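Local coordinates for protein phosphoribosylaminoimidazole-succinocarboxamide synthase (Pyrococcus horikoshii, PDB 4O7L) that joins L-aspartate to 5-amino-1-(5-phospho-D-ribosyl)imidazole-4-carboxylate at the expense of ATP, a ligase step of de novo purine biosynthesis, at residues A[63-68]-A[150-155]; A[174-179]-A[186-191]; A[23-28]-A[78-83]. One frame throughout, in Å; residues are numbered along the deposited sequence.

Contact 1: residues A[63-68]-A[150-155]; sequences HGIKTH and EEIALK. With ADP (adenosine-5'-diphosphate), chain B.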
loop_
_atom_site.group_PDB
_atom_site.type_symbol
_atom_site.label_atom_id
_atom_site.label_comp_id
_atom_site.label_asym_id
_atom_site.label_seq_id
_atom_site.Cartn_x
_atom_site.Cartn_y
_atom_site.Cartn_z
ATOM N N HIS A 63 -1.656 12.941 -27.877
ATOM C CA HIS A 63 -1.857 13.782 -26.703
ATOM C C HIS A 63 -0.588 14.116 -25.966
ATOM O O HIS A 63 -0.636 14.645 -24.858
ATOM C CB HIS A 63 -2.888 13.163 -25.776
ATOM C CG HIS A 63 -4.298 13.242 -26.305
ATOM N ND1 HIS A 63 -4.728 12.493 -27.337
ATOM C CD2 HIS A 63 -5.373 14.029 -25.922
ATOM C CE1 HIS A 63 -6.018 12.776 -27.593
ATOM N NE2 HIS A 63 -6.409 13.723 -26.732
ATOM N N GLY A 64 0.560 13.839 -26.577
ATOM C CA GLY A 64 1.842 14.185 -25.977
ATOM C C GLY A 64 2.308 13.268 -24.851
ATOM O O GLY A 64 3.147 13.661 -24.060
ATOM N N ILE A 65 1.747 12.058 -24.755
ATOM C CA ILE A 65 2.297 11.035 -23.850
ATOM C C ILE A 65 3.470 10.345 -24.541
ATOM O O ILE A 65 3.312 9.880 -25.651
ATOM C CB ILE A 65 1.249 9.961 -23.458
ATOM C CG1 ILE A 65 0.033 10.595 -22.757
ATOM C CG2 ILE A 65 1.884 8.874 -22.587
ATOM C CD1 ILE A 65 0.358 11.281 -21.448
ATOM N N LYS A 66 4.635 10.275 -23.892
ATOM C CA LYS A 66 5.782 9.547 -24.456
ATOM C C LYS A 66 5.645 8.056 -24.185
ATOM O O LYS A 66 5.610 7.627 -23.029
ATOM C CB LYS A 66 7.106 10.013 -23.840
ATOM C CG LYS A 66 7.538 11.428 -24.155
ATOM C CD LYS A 66 9.048 11.430 -24.366
ATOM C CE LYS A 66 9.655 12.792 -24.116
ATOM N NZ LYS A 66 9.825 12.952 -22.649
ATOM N N THR A 67 5.564 7.266 -25.245
ATOM C CA THR A 67 5.426 5.822 -25.116
ATOM C C THR A 67 6.606 5.140 -25.786
ATOM O O THR A 67 7.378 5.779 -26.507
ATOM C CB THR A 67 4.121 5.298 -25.750
ATOM O OG1 THR A 67 4.257 5.242 -27.173
ATOM C CG2 THR A 67 2.929 6.162 -25.386
ATOM N N HIS A 68 6.745 3.839 -25.572
ATOM C CA HIS A 68 7.789 3.083 -26.263
ATOM C C HIS A 68 7.430 2.684 -27.689
ATOM O O HIS A 68 8.268 2.149 -28.412
ATOM C CB HIS A 68 8.200 1.873 -25.432
ATOM C CG HIS A 68 7.135 0.791 -25.334
ATOM N ND1 HIS A 68 7.423 -0.469 -24.955
ATOM C CD2 HIS A 68 5.760 0.815 -25.596
ATOM C CE1 HIS A 68 6.301 -1.213 -24.954
ATOM N NE2 HIS A 68 5.281 -0.431 -25.348
ATOM N N GLU A 150 3.041 8.990 -11.603
ATOM C CA GLU A 150 1.609 9.102 -11.290
ATOM C C GLU A 150 0.929 10.197 -12.115
ATOM O O GLU A 150 -0.220 10.020 -12.535
ATOM C CB GLU A 150 1.345 9.284 -9.795
ATOM C CG GLU A 150 2.018 8.203 -8.957
ATOM C CD GLU A 150 1.399 8.004 -7.606
ATOM O OE1 GLU A 150 0.931 8.991 -6.998
ATOM O OE2 GLU A 150 1.388 6.845 -7.142
ATOM N N GLU A 151 1.649 11.294 -12.364
ATOM C CA GLU A 151 1.149 12.386 -13.231
ATOM C C GLU A 151 0.842 11.892 -14.640
ATOM O O GLU A 151 -0.212 12.186 -15.187
ATOM C CB GLU A 151 2.150 13.543 -13.279
ATOM C CG GLU A 151 1.768 14.672 -14.222
ATOM C CD GLU A 151 2.813 15.777 -14.214
ATOM O OE1 GLU A 151 2.722 16.679 -13.358
ATOM O OE2 GLU A 151 3.741 15.735 -15.046
ATOM N N ILE A 152 1.764 11.121 -15.214
ATOM C CA ILE A 152 1.537 10.486 -16.501
ATOM C C ILE A 152 0.344 9.513 -16.468
ATOM O O ILE A 152 -0.543 9.595 -17.326
ATOM C CB ILE A 152 2.783 9.744 -17.008
ATOM C CG1 ILE A 152 3.922 10.727 -17.266
ATOM C CG2 ILE A 152 2.460 9.010 -18.299
ATOM C CD1 ILE A 152 5.283 10.057 -17.164
ATOM N N ALA A 153 0.320 8.617 -15.485
ATOM C CA ALA A 153 -0.783 7.649 -15.350
ATOM C C ALA A 153 -2.153 8.344 -15.301
ATOM O O ALA A 153 -3.111 7.899 -15.948
ATOM C CB ALA A 153 -0.589 6.772 -14.127
ATOM N N LEU A 154 -2.226 9.430 -14.533
ATOM C CA LEU A 154 -3.476 10.188 -14.372
ATOM C C LEU A 154 -3.876 10.907 -15.650
ATOM O O LEU A 154 -5.068 11.016 -15.960
ATOM C CB LEU A 154 -3.351 11.172 -13.220
ATOM C CG LEU A 154 -3.407 10.573 -11.820
ATOM C CD1 LEU A 154 -3.207 11.712 -10.826
ATOM C CD2 LEU A 154 -4.735 9.859 -11.589
ATOM N N LYS A 155 -2.877 11.384 -16.397
ATOM C CA LYS A 155 -3.131 11.990 -17.702
ATOM C C LYS A 155 -3.613 10.940 -18.716
ATOM O O LYS A 155 -4.614 11.162 -19.401
ATOM C CB LYS A 155 -1.909 12.753 -18.224
ATOM C CG LYS A 155 -2.154 13.376 -19.592
ATOM C CD LYS A 155 -0.963 14.176 -20.094
ATOM C CE LYS A 155 -1.217 14.624 -21.535
ATOM N NZ LYS A 155 -0.159 15.567 -21.998
HETATM P PB ADP B . 5.631 -11.220 -17.879
HETATM O O1B ADP B . 6.055 -10.494 -16.627
HETATM O O2B ADP B . 4.306 -11.938 -17.788
HETATM O O3B ADP B . 6.737 -12.007 -18.525
HETATM P PA ADP B . 4.859 -10.198 -20.465
HETATM O O1A ADP B . 4.545 -11.627 -20.823
HETATM O O2A ADP B . 3.742 -9.196 -20.641
HETATM O O3A ADP B . 5.371 -10.021 -18.938
HETATM O "O5'" ADP B . 6.151 -9.774 -21.346
HETATM C "C5'" ADP B . 6.589 -8.415 -21.493
HETATM C "C4'" ADP B . 7.844 -8.116 -20.661
HETATM O "O4'" ADP B . 8.605 -7.029 -21.224
HETATM C "C3'" ADP B . 7.507 -7.659 -19.252
HETATM O "O3'" ADP B . 8.563 -8.142 -18.410
HETATM C "C2'" ADP B . 7.538 -6.133 -19.350
HETATM O "O2'" ADP B . 7.776 -5.484 -18.104
HETATM C "C1'" ADP B . 8.685 -5.913 -20.316
HETATM N N9 ADP B . 8.607 -4.690 -21.153
HETATM C C8 ADP B . 7.503 -4.102 -21.662
HETATM N N7 ADP B . 7.836 -3.018 -22.409
HETATM C C5 ADP B . 9.186 -2.917 -22.405
HETATM C C6 ADP B . 10.223 -2.017 -22.990
HETATM N N6 ADP B . 9.887 -0.975 -23.775
HETATM N N1 ADP B . 11.528 -2.271 -22.710
HETATM C C2 ADP B . 11.917 -3.307 -21.942
HETATM N N3 ADP B . 11.039 -4.163 -21.392
HETATM C C4 ADP B . 9.690 -4.027 -21.578
HETATM O O HOH W 1 -0.062 17.300 -24.023
HETATM O O HOH W 2 2.337 15.227 -21.490
#
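His63 and Lys155 meet where a loop takes over from the end of helix 45-62, and the meeting shows how one lysine can tie a helix terminus to a second helix. The carbonyl O of His63 accepts a hydrogen bond from Lys155 NZ at 3.0 Å, with the amine almost in line with the C=O bond (166°). Lys155 gets there with its chain fully stretched, CG lying anti to the backbone N (chi1 179°). Its ammonium group is also hydrogen-bonded to two waters: one, 2.7 Å from Lys155 NZ, donates a hydrogen bond to the same His63 O, and the other, 2.6 Å from Lys155 NZ, donates to Gly64 O. Gly64, with positive phi, is the C-prime residue of a Schellman motif closing helix 45-62: its N bonds back to Glu61 O, and Ile65 N to Leu60 O. At Ile65 the contact turns apolar. The Ile65 and Lys155 side chains run alongside each other in opposite directions, and Ile65 CD1 presses against Lys155 CD at a tight 3.5 Å. The other branch of Ile65 faces helix 143-165 more loosely, its CG2 lying 4.3 Å from CG2 of Ile152; Ile159 and Leu188 also touch this isoleucine. Beyond it the loop draws away from helix 143-165: Lys66 forms a salt bridge with Asp185, and the OG1 of Thr67 is hydrogen-bonded to Phe69 N. At the far end His68 offers the edge of its imidazole to the nucleotide, ND1 accepting in the ring plane from the adenine N6 of ADP at 2.8 Å.

Contact 2: residues A[174-179]-A[186-191]; sequences FKLEFG and IVLADE. With ADP (adenosine-5'-diphosphate), chain B.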
loop_
_atom_site.group_PDB
_atom_site.type_symbol
_atom_site.label_atom_id
_atom_site.label_comp_id
_atom_site.label_asym_id
_atom_site.label_seq_id
_atom_site.Cartn_x
_atom_site.Cartn_y
_atom_site.Cartn_z
ATOM N N PHE A 174 -7.050 0.194 -14.928
ATOM C CA PHE A 174 -6.039 -0.342 -15.861
ATOM C C PHE A 174 -4.654 -0.296 -15.247
ATOM O O PHE A 174 -4.396 0.467 -14.302
ATOM C CB PHE A 174 -6.039 0.415 -17.203
ATOM C CG PHE A 174 -5.714 1.881 -17.074
ATOM C CD1 PHE A 174 -4.416 2.346 -17.284
ATOM C CD2 PHE A 174 -6.707 2.799 -16.759
ATOM C CE1 PHE A 174 -4.111 3.693 -17.159
ATOM C CE2 PHE A 174 -6.417 4.156 -16.634
ATOM C CZ PHE A 174 -5.113 4.605 -16.825
ATOM N N LYS A 175 -3.766 -1.092 -15.814
ATOM C CA LYS A 175 -2.421 -1.288 -15.282
ATOM C C LYS A 175 -1.445 -0.746 -16.328
ATOM O O LYS A 175 -1.555 -1.061 -17.524
ATOM C CB LYS A 175 -2.194 -2.790 -15.039
ATOM C CG LYS A 175 -0.816 -3.227 -14.496
ATOM C CD LYS A 175 0.324 -3.175 -15.528
ATOM C CE LYS A 175 0.301 -4.318 -16.562
ATOM N NZ LYS A 175 0.579 -3.797 -17.947
ATOM N N LEU A 176 -0.504 0.082 -15.892
ATOM C CA LEU A 176 0.564 0.545 -16.776
ATOM C C LEU A 176 1.929 0.130 -16.267
ATOM O O LEU A 176 2.092 -0.189 -15.082
ATOM C CB LEU A 176 0.541 2.068 -16.904
ATOM C CG LEU A 176 -0.715 2.737 -17.461
ATOM C CD1 LEU A 176 -0.581 4.231 -17.237
ATOM C CD2 LEU A 176 -0.960 2.433 -18.935
ATOM N N GLU A 177 2.911 0.147 -17.170
ATOM C CA GLU A 177 4.305 -0.044 -16.800
ATOM C C GLU A 177 5.138 1.030 -17.476
ATOM O O GLU A 177 4.769 1.538 -18.542
ATOM C CB GLU A 177 4.795 -1.433 -17.211
ATOM C CG GLU A 177 4.143 -2.575 -16.434
ATOM C CD GLU A 177 4.790 -3.925 -16.709
ATOM O OE1 GLU A 177 5.917 -3.992 -17.254
ATOM O OE2 GLU A 177 4.179 -4.935 -16.359
ATOM N N PHE A 178 6.255 1.376 -16.847
ATOM C CA PHE A 178 7.113 2.463 -17.308
ATOM C C PHE A 178 8.568 2.062 -17.283
ATOM O O PHE A 178 8.964 1.184 -16.516
ATOM C CB PHE A 178 6.963 3.673 -16.378
ATOM C CG PHE A 178 5.619 4.314 -16.439
ATOM C CD1 PHE A 178 5.382 5.376 -17.310
ATOM C CD2 PHE A 178 4.569 3.839 -15.641
ATOM C CE1 PHE A 178 4.129 5.986 -17.367
ATOM C CE2 PHE A 178 3.312 4.436 -15.708
ATOM C CZ PHE A 178 3.096 5.509 -16.567
ATOM N N GLY A 179 9.368 2.767 -18.079
ATOM C CA GLY A 179 10.806 2.637 -18.038
ATOM C C GLY A 179 11.472 3.951 -18.400
ATOM O O GLY A 179 10.807 4.891 -18.843
ATOM N N ILE A 186 10.884 9.470 -18.518
ATOM C CA ILE A 186 9.964 8.397 -18.147
ATOM C C ILE A 186 8.980 8.092 -19.284
ATOM O O ILE A 186 8.184 8.947 -19.702
ATOM C CB ILE A 186 9.291 8.693 -16.785
ATOM C CG1 ILE A 186 10.385 8.741 -15.700
ATOM C CG2 ILE A 186 8.211 7.648 -16.457
ATOM C CD1 ILE A 186 9.982 9.454 -14.428
ATOM N N VAL A 187 9.065 6.863 -19.779
ATOM C CA VAL A 187 8.362 6.437 -20.986
ATOM C C VAL A 187 7.366 5.300 -20.680
ATOM O O VAL A 187 7.683 4.357 -19.971
ATOM C CB VAL A 187 9.386 6.022 -22.074
ATOM C CG1 VAL A 187 8.683 5.588 -23.351
ATOM C CG2 VAL A 187 10.331 7.182 -22.381
ATOM N N LEU A 188 6.152 5.429 -21.204
ATOM C CA LEU A 188 5.098 4.452 -21.000
ATOM C C LEU A 188 5.418 3.211 -21.815
ATOM O O LEU A 188 5.786 3.314 -22.977
ATOM C CB LEU A 188 3.754 5.036 -21.431
ATOM C CG LEU A 188 2.526 4.138 -21.324
ATOM C CD1 LEU A 188 2.286 3.803 -19.872
ATOM C CD2 LEU A 188 1.316 4.862 -21.891
ATOM N N ALA A 189 5.311 2.039 -21.197
ATOM C CA ALA A 189 5.789 0.811 -21.839
ATOM C C ALA A 189 4.743 -0.304 -21.887
ATOM O O ALA A 189 3.531 -0.034 -21.861
ATOM C CB ALA A 189 7.080 0.337 -21.176
ATOM N N ASP A 190 5.220 -1.546 -21.993
ATOM C CA ASP A 190 4.367 -2.734 -21.998
ATOM C C ASP A 190 3.178 -2.592 -22.975
ATOM O O ASP A 190 3.360 -2.128 -24.108
ATOM C CB ASP A 190 3.905 -3.046 -20.562
ATOM C CG ASP A 190 3.364 -4.451 -20.423
ATOM O OD1 ASP A 190 2.191 -4.592 -20.059
ATOM O OD2 ASP A 190 4.108 -5.417 -20.690
ATOM N N GLU A 191 1.970 -2.956 -22.536
ATOM C CA GLU A 191 0.812 -2.965 -23.433
ATOM C C GLU A 191 -0.359 -2.211 -22.815
ATOM O O GLU A 191 -0.344 -1.919 -21.604
ATOM C CB GLU A 191 0.387 -4.417 -23.753
ATOM C CG GLU A 191 -0.350 -5.120 -22.606
ATOM C CD GLU A 191 -0.681 -6.574 -22.887
ATOM O OE1 GLU A 191 -1.677 -6.863 -23.584
ATOM O OE2 GLU A 191 0.048 -7.444 -22.381
HETATM P PB ADP B . 5.631 -11.220 -17.879
HETATM O O1B ADP B . 6.055 -10.494 -16.627
HETATM O O2B ADP B . 4.306 -11.938 -17.788
HETATM O O3B ADP B . 6.737 -12.007 -18.525
HETATM P PA ADP B . 4.859 -10.198 -20.465
HETATM O O1A ADP B . 4.545 -11.627 -20.823
HETATM O O2A ADP B . 3.742 -9.196 -20.641
HETATM O O3A ADP B . 5.371 -10.021 -18.938
HETATM O "O5'" ADP B . 6.151 -9.774 -21.346
HETATM C "C5'" ADP B . 6.589 -8.415 -21.493
HETATM C "C4'" ADP B . 7.844 -8.116 -20.661
HETATM O "O4'" ADP B . 8.605 -7.029 -21.224
HETATM C "C3'" ADP B . 7.507 -7.659 -19.252
HETATM O "O3'" ADP B . 8.563 -8.142 -18.410
HETATM C "C2'" ADP B . 7.538 -6.133 -19.350
HETATM O "O2'" ADP B . 7.776 -5.484 -18.104
HETATM C "C1'" ADP B . 8.685 -5.913 -20.316
HETATM N N9 ADP B . 8.607 -4.690 -21.153
HETATM C C8 ADP B . 7.503 -4.102 -21.662
HETATM N N7 ADP B . 7.836 -3.018 -22.409
HETATM C C5 ADP B . 9.186 -2.917 -22.405
HETATM C C6 ADP B . 10.223 -2.017 -22.990
HETATM N N6 ADP B . 9.887 -0.975 -23.775
HETATM N N1 ADP B . 11.528 -2.271 -22.710
HETATM C C2 ADP B . 11.917 -3.307 -21.942
HETATM N N3 ADP B . 11.039 -4.163 -21.392
HETATM C C4 ADP B . 9.690 -4.027 -21.578
HETATM O O HOH W 3 1.670 -0.178 -19.891
HETATM O O HOH W 4 4.334 -6.994 -18.404
#
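Segments 174-179 and 186-191 form the two arms of a beta hairpin, antiparallel where Phe178 faces Leu188 as a non-hydrogen-bonded pair and Gly179 faces Val187 as a hydrogen-bonded one. Gly179 and Val187 exchange both backbone bonds, and Ala189 N adds a third, to Glu177 O at 2.8 Å. Beyond this the arms part, and a water spans the gap from Glu177 N to the carbonyls of Ala189 and Glu191. On the side turned to helix 143-165, Leu188 CD1 lies over one face of the Phe178 ring, off-centre toward the rim, 4.1 Å from the centroid; the same methyl meets Leu176 CD2 at 3.6 Å. Near ADP, the carboxylates of Glu177 and Asp190 stack with planes 9° apart. Lys175, its chain bent at three successive torsions, forms a salt bridge from NZ to Asp190 OD1 at 2.8 Å, approaching on the anti side, 33° out of the carboxylate plane. Glu177 OE1 takes a short 2.5 Å bond from the ribose O2' of ADP, and Asp190 N gives one to N7 at 3.0 Å. With Lys13 salt-bridged to Asp190 and Lys122 to Glu177, lysines probably offset the repulsion between two acids that the nucleotide site brings face to face.

Contact 3: residues A[23-28]-A[78-83]; sequences LIMEFK and LIVEKL. With ADP (adenosine-5'-diphosphate), chain B.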
loop_
_atom_site.group_PDB
_atom_site.type_symbol
_atom_site.label_atom_id
_atom_site.label_comp_id
_atom_site.label_asym_id
_atom_site.label_seq_id
_atom_site.Cartn_x
_atom_site.Cartn_y
_atom_site.Cartn_z
ATOM N N LEU A 23 13.384 -3.282 -29.493
ATOM C CA LEU A 23 13.014 -4.683 -29.487
ATOM C C LEU A 23 11.663 -4.923 -30.161
ATOM O O LEU A 23 10.949 -3.980 -30.526
ATOM C CB LEU A 23 13.103 -5.295 -28.075
ATOM C CG LEU A 23 12.213 -4.863 -26.907
ATOM C CD1 LEU A 23 12.413 -5.800 -25.730
ATOM C CD2 LEU A 23 12.505 -3.446 -26.466
ATOM N N ILE A 24 11.358 -6.200 -30.366
ATOM C CA ILE A 24 10.092 -6.632 -30.939
ATOM C C ILE A 24 9.226 -7.088 -29.776
ATOM O O ILE A 24 9.648 -7.910 -28.989
ATOM C CB ILE A 24 10.295 -7.788 -31.960
ATOM C CG1 ILE A 24 10.981 -7.276 -33.235
ATOM C CG2 ILE A 24 8.974 -8.486 -32.295
ATOM C CD1 ILE A 24 10.260 -6.140 -33.933
ATOM N N MET A 25 8.033 -6.526 -29.657
ATOM C CA MET A 25 7.071 -7.002 -28.669
ATOM C C MET A 25 6.034 -7.836 -29.393
ATOM O O MET A 25 5.235 -7.318 -30.176
ATOM C CB MET A 25 6.410 -5.832 -27.938
ATOM C CG MET A 25 5.410 -6.234 -26.862
ATOM S SD MET A 25 5.040 -4.878 -25.731
ATOM C CE MET A 25 4.194 -3.727 -26.807
ATOM N N GLU A 26 6.063 -9.134 -29.133
ATOM C CA GLU A 26 5.154 -10.067 -29.782
ATOM C C GLU A 26 4.088 -10.554 -28.808
ATOM O O GLU A 26 4.414 -11.078 -27.755
ATOM C CB GLU A 26 5.933 -11.261 -30.332
ATOM C CG GLU A 26 5.072 -12.239 -31.114
ATOM C CD GLU A 26 5.829 -13.495 -31.477
ATOM O OE1 GLU A 26 5.434 -14.582 -31.004
ATOM O OE2 GLU A 26 6.824 -13.390 -32.214
ATOM N N PHE A 27 2.821 -10.400 -29.191
ATOM C CA PHE A 27 1.676 -10.758 -28.352
ATOM C C PHE A 27 1.239 -12.195 -28.610
ATOM O O PHE A 27 0.843 -12.526 -29.719
ATOM C CB PHE A 27 0.507 -9.822 -28.653
ATOM C CG PHE A 27 0.700 -8.419 -28.154
ATOM C CD1 PHE A 27 -0.092 -7.927 -27.128
ATOM C CD2 PHE A 27 1.669 -7.587 -28.706
ATOM C CE1 PHE A 27 0.078 -6.629 -26.660
ATOM C CE2 PHE A 27 1.840 -6.291 -28.248
ATOM C CZ PHE A 27 1.044 -5.811 -27.223
ATOM N N LYS A 28 1.279 -13.033 -27.584
ATOM C CA LYS A 28 0.883 -14.433 -27.744
ATOM C C LYS A 28 -0.616 -14.645 -27.498
ATOM O O LYS A 28 -1.299 -13.762 -26.986
ATOM C CB LYS A 28 1.726 -15.342 -26.843
ATOM C CG LYS A 28 3.214 -15.310 -27.161
ATOM C CD LYS A 28 4.005 -16.408 -26.458
ATOM C CE LYS A 28 4.061 -16.215 -24.947
ATOM N NZ LYS A 28 5.269 -16.844 -24.330
ATOM N N LEU A 78 4.851 -5.657 -32.338
ATOM C CA LEU A 78 5.140 -4.232 -32.381
ATOM C C LEU A 78 6.637 -4.003 -32.241
ATOM O O LEU A 78 7.320 -4.766 -31.557
ATOM C CB LEU A 78 4.418 -3.469 -31.265
ATOM C CG LEU A 78 2.970 -3.713 -30.838
ATOM C CD1 LEU A 78 2.504 -2.502 -30.042
ATOM C CD2 LEU A 78 2.029 -3.992 -31.996
ATOM N N ILE A 79 7.141 -2.958 -32.894
ATOM C CA ILE A 79 8.511 -2.492 -32.671
ATOM C C ILE A 79 8.423 -1.440 -31.579
ATOM O O ILE A 79 7.616 -0.520 -31.668
ATOM C CB ILE A 79 9.153 -1.845 -33.923
ATOM C CG1 ILE A 79 9.136 -2.804 -35.119
ATOM C CG2 ILE A 79 10.582 -1.411 -33.614
ATOM C CD1 ILE A 79 9.406 -2.130 -36.459
ATOM N N VAL A 80 9.242 -1.592 -30.549
ATOM C CA VAL A 80 9.209 -0.687 -29.411
ATOM C C VAL A 80 10.620 -0.310 -28.961
ATOM O O VAL A 80 11.576 -1.070 -29.141
ATOM C CB VAL A 80 8.406 -1.274 -28.213
ATOM C CG1 VAL A 80 6.921 -1.395 -28.556
ATOM C CG2 VAL A 80 8.976 -2.618 -27.762
ATOM N N GLU A 81 10.726 0.871 -28.373
ATOM C CA GLU A 81 11.958 1.318 -27.761
ATOM C C GLU A 81 12.325 0.488 -26.534
ATOM O O GLU A 81 11.483 0.243 -25.660
ATOM C CB GLU A 81 11.792 2.771 -27.353
ATOM C CG GLU A 81 13.070 3.437 -26.909
ATOM C CD GLU A 81 12.824 4.852 -26.447
ATOM O OE1 GLU A 81 11.653 5.223 -26.202
ATOM O OE2 GLU A 81 13.811 5.587 -26.323
ATOM N N LYS A 82 13.587 0.071 -26.467
ATOM C CA LYS A 82 14.114 -0.635 -25.305
ATOM C C LYS A 82 14.333 0.341 -24.152
ATOM O O LYS A 82 14.863 1.430 -24.340
ATOM C CB LYS A 82 15.412 -1.363 -25.653
ATOM C CG LYS A 82 15.868 -2.364 -24.603
ATOM C CD LYS A 82 17.309 -2.803 -24.858
ATOM C CE LYS A 82 17.808 -3.684 -23.728
ATOM N NZ LYS A 82 19.273 -3.926 -23.840
ATOM N N LEU A 83 13.875 -0.036 -22.964
ATOM C CA LEU A 83 13.946 0.854 -21.828
ATOM C C LEU A 83 14.489 0.130 -20.633
ATOM O O LEU A 83 14.399 -1.093 -20.527
ATOM C CB LEU A 83 12.556 1.393 -21.471
ATOM C CG LEU A 83 11.729 2.141 -22.520
ATOM C CD1 LEU A 83 10.282 2.264 -22.053
ATOM C CD2 LEU A 83 12.321 3.503 -22.801
HETATM P PB ADP B . 5.631 -11.220 -17.879
HETATM O O1B ADP B . 6.055 -10.494 -16.627
HETATM O O2B ADP B . 4.306 -11.938 -17.788
HETATM O O3B ADP B . 6.737 -12.007 -18.525
HETATM P PA ADP B . 4.859 -10.198 -20.465
HETATM O O1A ADP B . 4.545 -11.627 -20.823
HETATM O O2A ADP B . 3.742 -9.196 -20.641
HETATM O O3A ADP B . 5.371 -10.021 -18.938
HETATM O "O5'" ADP B . 6.151 -9.774 -21.346
HETATM C "C5'" ADP B . 6.589 -8.415 -21.493
HETATM C "C4'" ADP B . 7.844 -8.116 -20.661
HETATM O "O4'" ADP B . 8.605 -7.029 -21.224
HETATM C "C3'" ADP B . 7.507 -7.659 -19.252
HETATM O "O3'" ADP B . 8.563 -8.142 -18.410
HETATM C "C2'" ADP B . 7.538 -6.133 -19.350
HETATM O "O2'" ADP B . 7.776 -5.484 -18.104
HETATM C "C1'" ADP B . 8.685 -5.913 -20.316
HETATM N N9 ADP B . 8.607 -4.690 -21.153
HETATM C C8 ADP B . 7.503 -4.102 -21.662
HETATM N N7 ADP B . 7.836 -3.018 -22.409
HETATM C C5 ADP B . 9.186 -2.917 -22.405
HETATM C C6 ADP B . 10.223 -2.017 -22.990
HETATM N N6 ADP B . 9.887 -0.975 -23.775
HETATM N N1 ADP B . 11.528 -2.271 -22.710
HETATM C C2 ADP B . 11.917 -3.307 -21.942
HETATM N N3 ADP B . 11.039 -4.163 -21.392
HETATM C C4 ADP B . 9.690 -4.027 -21.578
#
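Two neighbouring strands of an antiparallel sheet pair here, the central strand 22-27 beside 77-81 in a five-stranded sheet, with 13-17 and 69-72 on their outer sides. The pairing illustrates how a regular ladder can carry a ligand-binding linker at its end: at the end of the second strand Glu81, and just past it Leu83, bind the adenine of ADP through their backbones, a pattern reminiscent of the hinge of protein kinases. The strand axes approach to 4.7 Å, and their chain directions differ by 133°, a marked departure from straight antiparallel alignment. Leu23 with Val80 and Met25 with Leu78 are hydrogen-bonded pairs, each closed by two N-H...O bonds; the shortest of the four runs from Met25 N to Leu78 O at 2.7 Å. Between them Ile24 and Ile79 form the non-hydrogen-bonded pair, and on their face of the sheet Ile24 CD1 leans against Ile79 CG1. The face carrying Leu23, Met25, Leu78 and Val80 packs more extensively. Met25 and Leu78 lie side by side and point the same way, Met25 CE touching Leu78 CD1 at 3.8 Å; with CG anti to the backbone N (chi1 -179°), the methionine reaches out from the sheet before its last torsion bends the methyl round, within 4.0 Å of Val80 CG1. Phe27, which rests on helix 45-62, brings CE2 obliquely to Leu78 CG. At the strand's last residue, Glu81 O accepts from the adenine N6 at 2.8 Å, and Leu83 N gives a longer bond to adenine N1 at 3.3 Å. Leu23 packs on the residues after the strand: its side chain crosses Lys82 at about a right angle, with CD2 a tight 3.4 Å from Lys82 CA.

In the fold
All three contacts converge on one nucleotide. His68 of contact 1 and Glu81 of contact 3 share the adenine N6, Leu83 of contact 3 binds N1, and in contact 2 Asp190 N binds N7 and Glu177 the ribose O2', the side chain of Glu177 lying about 4 Å from a bound magnesium ion. Backbone joins these pieces: probable hydrogen bonds link His68 N to Leu188 O at 2.8 Å and Lys66 O to Leu188 N at 2.9 Å, while His68 O probably accepts from Glu81 N at 2.8 Å. Contacts 1 and 3 have centres about 19 Å apart, yet segment 63-68 ends against both 78-83 and 186-191. Leu83 CD1 packs on Ala189 CB at 3.8 Å, joining contacts 2 and 3.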